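Local coordinates for DNA/pantothenate metabolism flavoprotein (Streptomyces sparsogenes DSM 40356, PDB 7CFU) that binds flavin mononucleotide and, as an FMN-dependent cysteine decarboxylase of the flavoprotein family, probably carries out the oxidative decarboxylation of a cysteine residue in a biosynthetic pathway, at residues F32-V37 with A63-R68; M69-A72 with H76-V79; W43-G46 with E52-T55. One frame throughout, in Å; residues are numbered along the deposited sequence.

The three contacts lie along one edge of a Rossmann-like fold, a parallel sheet with strand order 2-1-3-4-5 in which 52-57 is the outermost strand on that side. Interaction 1 joins the loop after strand 23-28 to helix 59-65 beside the flavin. Interaction 3 falls between its two segments in sequence and packs helix 37-48 on strand 52-57. Interaction 2 follows, folding the loop after helix 67-74 back on that helix. Centres of 1 and 2 are about 11 Å apart, of 2 and 3 about 12 Å, of 1 and 3 about 16 Å. Interactions 1 and 2 share helix 67-74, touch, and meet the same neighbouring subunit; residues 76-79 tie interaction 2 to strand 52-57.

Interaction 1: F32-V37 with A63-R68; sequences FSAVAV and ALMGPR. With FMN (flavin mononucleotide), chain Y.
Met65 lays its bent side chain against the 3-10 turn of residues 32-35, with CG 3.6 Å from Ala34 CB. Bends at chi2 (-60°) and chi3 (-56°) curl the thioether back against the turn, bringing SD to 4.0 Å from Val35 CG1; the two side chains cross at about a right angle. A flexible, unbranched methionine can follow the curved backbone in this way, whereas the small methyl of Ala34 lets the helix end come close and also rests on Val28 of strand 23-28. The turn belongs to the loop that leaves the first strand of a Rossmann-like fold, the usual place for a nucleotide cofactor, and here it meets the isoalloxazine. The backbone N of Phe32 donates a hydrogen bond to N5 of the flavin at 3.1 Å and a weaker one to O4. The flavin turns its C6/N5 edge onto one face of the Phe32 ring, the two planes steeply inclined, with C6 3.4 Å above the ring centre. From helix 59-65, Leu64 CD1 reaches the dimethylbenzene end at 4.0 Å from C7 of the flavin. Phe32 and Val35 of the turn also pack on Ala72 and Met69 of a neighbouring subunit.

Interaction 2: M69-A72 with H76-V79; sequences MIEA and HAPV
His76 O receives the shortest polar approach between 69-72 and 76-79, a CA-H...O contact from Glu71 CA at 3.2 Å, with an angle of 158° at the hydrogen. This close backbone approach brings the Glu71 side chain alongside Ala77. With CG anti to the backbone N (chi1 167°) and the chain extended beyond it, Glu71 runs its methylenes past Ala77 CA and sets CD 3.6 Å from Ala77 CB; the methyl sits over one face of the carboxylate, almost equally far from CD and both oxygens. Glu71 CB also touches Pro78 CD at 3.8 Å. The carboxylate finds its main partner in another chain: OE2 accepts a hydrogen bond from the backbone N of Gly87 of a neighbouring subunit. Replacing Glu71 by an alanine removes the carboxylate, which would probably leave that N-H without its acceptor and open a gap beside Ala77. Around the helix, Ile70 CG2 meets Pro78 CG at 4.1 Å, a branched methyl against a rigid ring; proline also suits the extended path of the returning chain. The loop thus folds back along helix 67-74, with Ile70 and Pro78 resting on Thr55 of strand 52-57, His76 ND1 bonded to Ile53 O, and Val79 joined by backbone hydrogen bonds to the same strand.

Interaction 3: W43-G46 with E52-T55; sequences WLRG and EIRT
Apolar contact between helix 37-48 and strand 52-57 centres on Ile53, which points its CB toward the helix. Its CD1 reaches 4.1 Å from Leu44 CB, and CG1 lies anti to the carbonyl carbon (chi1 -58°), sending the ethyl branch out to meet it. A beta-branched isoleucine suits a strand and still supplies this long arm, while Leu44 fills the sheet-facing side of the helix, packing also on Leu24 and Trp26 of strand 23-28. In a second kind of contact, the Arg45 and Ile53 side chains reach toward each other from opposite directions. The arginine chain, extended from CG to NE, carries the guanidinium across the isoleucine, with CD1 over one face and NH2 4.1 Å from Ile53 CB. The polar link is indirect: a water in the plane of the guanidinium, at its edge, accepts a hydrogen bond from Ile53 N at 3.2 Å and a weak one from Arg45 NH2 at 2.6 Å. NH1 and NH2 also make weak hydrogen bonds to Gln51 O and Thr74 O, respectively. The contact closes the beta-alpha-beta unit of strand 23-28, helix 37-48 and strand 52-57. Chemically, Leu44 and Ile53 form a small apolar patch covered by an arginine, whose buried NE has no partner in the model while water joins its NH2 to the strand.

Interaction 1: F32-V37 with A63-R68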
# COMPACT_ATOMS: atom_id res chain seq x y z
N PHE A 32 -23.38 19.98 -7.50
CA PHE A 32 -24.46 19.14 -8.03
C PHE A 32 -24.62 19.29 -9.53
O PHE A 32 -24.94 18.33 -10.23
CB PHE A 32 -25.80 19.47 -7.37
CG PHE A 32 -25.95 18.96 -5.96
CD1 PHE A 32 -26.11 17.61 -5.71
CD2 PHE A 32 -25.99 19.85 -4.90
CE1 PHE A 32 -26.27 17.14 -4.42
CE2 PHE A 32 -26.15 19.39 -3.61
CZ PHE A 32 -26.29 18.04 -3.36
N SER A 33 -24.47 20.51 -10.04
CA SER A 33 -24.71 20.76 -11.46
C SER A 33 -23.62 20.22 -12.37
O SER A 33 -23.74 20.41 -13.59
CB SER A 33 -24.89 22.26 -11.69
OG SER A 33 -26.10 22.69 -11.11
N ALA A 34 -22.58 19.56 -11.85
CA ALA A 34 -21.61 18.92 -12.73
C ALA A 34 -22.24 17.80 -13.56
O ALA A 34 -21.68 17.43 -14.59
CB ALA A 34 -20.42 18.38 -11.93
N VAL A 35 -23.40 17.28 -13.14
CA VAL A 35 -24.11 16.28 -13.94
C VAL A 35 -24.57 16.85 -15.27
O VAL A 35 -24.92 16.09 -16.17
CB VAL A 35 -25.31 15.68 -13.17
CG1 VAL A 35 -24.86 15.00 -11.92
CG2 VAL A 35 -26.35 16.76 -12.84
N ALA A 36 -24.59 18.18 -15.42
CA ALA A 36 -24.99 18.80 -16.67
C ALA A 36 -23.87 18.85 -17.71
O ALA A 36 -24.14 19.27 -18.84
CB ALA A 36 -25.51 20.21 -16.40
N VAL A 37 -22.65 18.44 -17.37
CA VAL A 37 -21.53 18.58 -18.31
C VAL A 37 -21.78 17.86 -19.62
O VAL A 37 -21.51 18.45 -20.69
CB VAL A 37 -20.22 18.16 -17.63
CG1 VAL A 37 -19.13 17.93 -18.67
CG2 VAL A 37 -19.75 19.23 -16.65
N ALA A 63 -13.69 13.74 -7.77
CA ALA A 63 -14.09 12.72 -6.81
C ALA A 63 -15.58 12.41 -6.89
O ALA A 63 -16.00 11.27 -6.65
CB ALA A 63 -13.72 13.15 -5.39
N LEU A 64 -16.39 13.40 -7.26
CA LEU A 64 -17.83 13.21 -7.36
C LEU A 64 -18.20 12.60 -8.70
O LEU A 64 -18.98 11.64 -8.76
CB LEU A 64 -18.56 14.54 -7.18
CG LEU A 64 -18.39 15.21 -5.82
CD1 LEU A 64 -19.16 16.51 -5.78
CD2 LEU A 64 -18.88 14.26 -4.73
N MET A 65 -17.67 13.16 -9.79
CA MET A 65 -18.11 12.81 -11.13
C MET A 65 -17.28 11.70 -11.78
O MET A 65 -17.80 10.99 -12.65
CB MET A 65 -18.07 14.05 -12.02
CG MET A 65 -19.22 15.02 -11.76
SD MET A 65 -20.88 14.36 -12.03
CE MET A 65 -20.75 13.78 -13.73
N GLY A 66 -16.01 11.52 -11.42
CA GLY A 66 -15.14 10.61 -12.14
C GLY A 66 -14.64 11.20 -13.45
O GLY A 66 -15.41 11.63 -14.31
N PRO A 67 -13.31 11.26 -13.62
CA PRO A 67 -12.76 11.97 -14.78
C PRO A 67 -12.81 11.18 -16.09
O PRO A 67 -12.68 11.79 -17.16
CB PRO A 67 -11.30 12.20 -14.38
CG PRO A 67 -10.98 10.93 -13.62
CD PRO A 67 -12.25 10.57 -12.85
N ARG A 68 -13.00 9.86 -16.04
CA ARG A 68 -12.80 9.09 -17.27
C ARG A 68 -13.96 9.25 -18.25
O ARG A 68 -13.74 9.24 -19.46
CB ARG A 68 -12.49 7.63 -16.93
CG ARG A 68 -11.07 7.59 -16.39
CD ARG A 68 -10.14 7.93 -17.54
NE ARG A 68 -10.15 6.85 -18.51
CZ ARG A 68 -9.36 5.80 -18.41
NH1 ARG A 68 -8.49 5.73 -17.41
NH2 ARG A 68 -9.42 4.83 -19.30
N1 FMN Y . -20.91 23.60 -3.28
C2 FMN Y . -21.45 24.66 -3.98
O2 FMN Y . -21.01 25.78 -3.78
N3 FMN Y . -22.45 24.45 -4.90
C4 FMN Y . -22.93 23.18 -5.11
O4 FMN Y . -23.84 23.00 -5.93
C4A FMN Y . -22.40 22.11 -4.40
N5 FMN Y . -22.87 20.83 -4.60
C5A FMN Y . -22.32 19.77 -3.91
C6 FMN Y . -22.80 18.49 -4.13
C7 FMN Y . -22.25 17.42 -3.43
C7M FMN Y . -22.78 16.03 -3.67
C8 FMN Y . -21.24 17.64 -2.51
C8M FMN Y . -20.67 16.46 -1.75
C9 FMN Y . -20.76 18.92 -2.28
C9A FMN Y . -21.30 19.99 -2.98
N10 FMN Y . -20.85 21.29 -2.77
C10 FMN Y . -21.38 22.33 -3.49
C1' FMN Y . -19.75 21.56 -1.80
C2' FMN Y . -18.44 21.64 -2.57
O2' FMN Y . -18.22 20.44 -3.29
C3' FMN Y . -17.30 21.97 -1.60
O3' FMN Y . -17.44 23.30 -1.15
C4' FMN Y . -15.91 21.73 -2.20
O4' FMN Y . -14.92 22.01 -1.24
C5' FMN Y . -15.68 22.60 -3.43
O5' FMN Y . -14.50 22.19 -4.08
P FMN Y . -14.01 22.90 -5.43
O1P FMN Y . -12.50 22.93 -5.44
O2P FMN Y . -14.61 22.14 -6.57
O3P FMN Y . -14.48 24.33 -5.51

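Interaction 2: M69-A72 with H76-V79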
# COMPACT_ATOMS: atom_id res chain seq x y z
N MET A 69 -15.18 9.41 -17.76
CA MET A 69 -16.29 9.58 -18.68
C MET A 69 -16.30 10.97 -19.31
O MET A 69 -16.63 11.12 -20.50
CB MET A 69 -17.60 9.25 -17.99
CG MET A 69 -18.74 9.23 -18.95
SD MET A 69 -18.43 8.06 -20.26
CE MET A 69 -19.27 6.63 -19.60
N ILE A 70 -15.94 12.01 -18.54
CA ILE A 70 -15.73 13.32 -19.15
C ILE A 70 -14.75 13.19 -20.30
O ILE A 70 -14.96 13.75 -21.39
CB ILE A 70 -15.25 14.35 -18.12
CG1 ILE A 70 -16.38 14.77 -17.19
CG2 ILE A 70 -14.63 15.56 -18.82
CD1 ILE A 70 -16.12 16.09 -16.49
N GLU A 71 -13.67 12.42 -20.10
CA GLU A 71 -12.69 12.21 -21.15
C GLU A 71 -13.30 11.57 -22.39
O GLU A 71 -13.04 12.01 -23.51
CB GLU A 71 -11.54 11.34 -20.64
CG GLU A 71 -10.64 10.83 -21.77
CD GLU A 71 -9.38 10.15 -21.26
OE1 GLU A 71 -9.36 9.77 -20.07
OE2 GLU A 71 -8.43 9.98 -22.05
N ALA A 72 -14.12 10.54 -22.19
CA ALA A 72 -14.65 9.79 -23.32
C ALA A 72 -15.62 10.63 -24.13
O ALA A 72 -15.72 10.45 -25.35
CB ALA A 72 -15.33 8.51 -22.83
N HIS A 76 -10.90 14.74 -24.66
CA HIS A 76 -9.66 15.02 -23.95
C HIS A 76 -9.80 14.55 -22.52
O HIS A 76 -10.86 14.69 -21.91
CB HIS A 76 -9.31 16.53 -23.97
CG HIS A 76 -8.78 17.01 -25.29
ND1 HIS A 76 -9.54 17.75 -26.17
CD2 HIS A 76 -7.56 16.86 -25.87
CE1 HIS A 76 -8.81 18.03 -27.24
NE2 HIS A 76 -7.61 17.50 -27.08
N ALA A 77 -8.73 13.98 -22.00
CA ALA A 77 -8.68 13.71 -20.58
C ALA A 77 -8.72 15.05 -19.86
O ALA A 77 -8.00 15.98 -20.25
CB ALA A 77 -7.42 12.94 -20.20
N PRO A 78 -9.58 15.23 -18.86
CA PRO A 78 -9.53 16.47 -18.08
C PRO A 78 -8.22 16.56 -17.30
O PRO A 78 -7.65 15.55 -16.88
CB PRO A 78 -10.74 16.36 -17.15
CG PRO A 78 -11.02 14.90 -17.06
CD PRO A 78 -10.63 14.32 -18.39
N VAL A 79 -7.75 17.78 -17.12
CA VAL A 79 -6.58 18.04 -16.29
C VAL A 79 -7.06 18.29 -14.86
O VAL A 79 -7.93 19.13 -14.62
CB VAL A 79 -5.79 19.25 -16.82
CG1 VAL A 79 -4.69 19.64 -15.85
CG2 VAL A 79 -5.24 18.93 -18.21

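Interaction 3: W43-G46 with E52-T55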
# COMPACT_ATOMS: atom_id res chain seq x y z
N TRP A 43 -24.47 20.60 -26.42
CA TRP A 43 -24.91 21.91 -26.90
C TRP A 43 -23.75 22.69 -27.52
O TRP A 43 -23.91 23.32 -28.56
CB TRP A 43 -25.54 22.72 -25.77
CG TRP A 43 -25.82 24.15 -26.15
CD1 TRP A 43 -26.84 24.59 -26.93
CD2 TRP A 43 -25.07 25.31 -25.77
NE1 TRP A 43 -26.78 25.96 -27.06
CE2 TRP A 43 -25.70 26.42 -26.36
CE3 TRP A 43 -23.93 25.51 -24.99
CZ2 TRP A 43 -25.23 27.72 -26.19
CZ3 TRP A 43 -23.46 26.81 -24.83
CH2 TRP A 43 -24.11 27.90 -25.43
N LEU A 44 -22.58 22.65 -26.87
CA LEU A 44 -21.43 23.38 -27.39
C LEU A 44 -20.99 22.82 -28.74
O LEU A 44 -20.61 23.58 -29.63
CB LEU A 44 -20.28 23.31 -26.38
CG LEU A 44 -20.39 24.22 -25.15
CD1 LEU A 44 -19.42 23.79 -24.06
CD2 LEU A 44 -20.15 25.66 -25.55
N ARG A 45 -21.02 21.50 -28.90
CA ARG A 45 -20.54 20.91 -30.14
C ARG A 45 -21.62 20.88 -31.22
O ARG A 45 -21.39 21.31 -32.35
CB ARG A 45 -20.02 19.50 -29.87
CG ARG A 45 -18.75 19.50 -29.07
CD ARG A 45 -18.16 18.12 -28.96
NE ARG A 45 -16.85 18.19 -28.33
CZ ARG A 45 -15.73 18.44 -29.01
NH1 ARG A 45 -15.79 18.62 -30.33
NH2 ARG A 45 -14.57 18.51 -28.38
N GLY A 46 -22.82 20.39 -30.87
CA GLY A 46 -23.85 20.16 -31.87
C GLY A 46 -24.68 21.36 -32.25
O GLY A 46 -25.31 21.35 -33.31
N GLU A 52 -12.59 22.72 -30.47
CA GLU A 52 -11.51 22.40 -29.54
C GLU A 52 -11.94 22.80 -28.13
O GLU A 52 -12.06 24.00 -27.83
CB GLU A 52 -10.20 23.10 -29.92
CG GLU A 52 -9.59 22.64 -31.24
CD GLU A 52 -8.27 23.33 -31.54
OE1 GLU A 52 -7.85 24.21 -30.76
OE2 GLU A 52 -7.67 23.02 -32.59
N ILE A 53 -12.21 21.81 -27.29
CA ILE A 53 -12.65 22.02 -25.91
C ILE A 53 -11.74 21.20 -25.00
O ILE A 53 -11.64 19.98 -25.17
CB ILE A 53 -14.12 21.62 -25.72
CG1 ILE A 53 -15.03 22.42 -26.65
CG2 ILE A 53 -14.53 21.79 -24.25
CD1 ILE A 53 -16.46 21.97 -26.60
N ARG A 54 -11.08 21.86 -24.05
CA ARG A 54 -10.28 21.20 -23.02
C ARG A 54 -10.84 21.52 -21.64
O ARG A 54 -11.20 22.67 -21.36
CB ARG A 54 -8.81 21.63 -23.09
CG ARG A 54 -8.10 21.26 -24.38
CD ARG A 54 -6.63 21.66 -24.35
NE ARG A 54 -5.94 21.22 -25.56
CZ ARG A 54 -5.42 20.00 -25.74
NH1 ARG A 54 -5.50 19.09 -24.78
NH2 ARG A 54 -4.81 19.70 -26.88
N THR A 55 -10.90 20.51 -20.77
CA THR A 55 -11.50 20.63 -19.45
C THR A 55 -10.47 20.53 -18.33
O THR A 55 -9.45 19.84 -18.45
CB THR A 55 -12.58 19.57 -19.22
OG1 THR A 55 -12.01 18.27 -19.41
CG2 THR A 55 -13.75 19.77 -20.18
O HOH W 1 -11.94 18.72 -28.20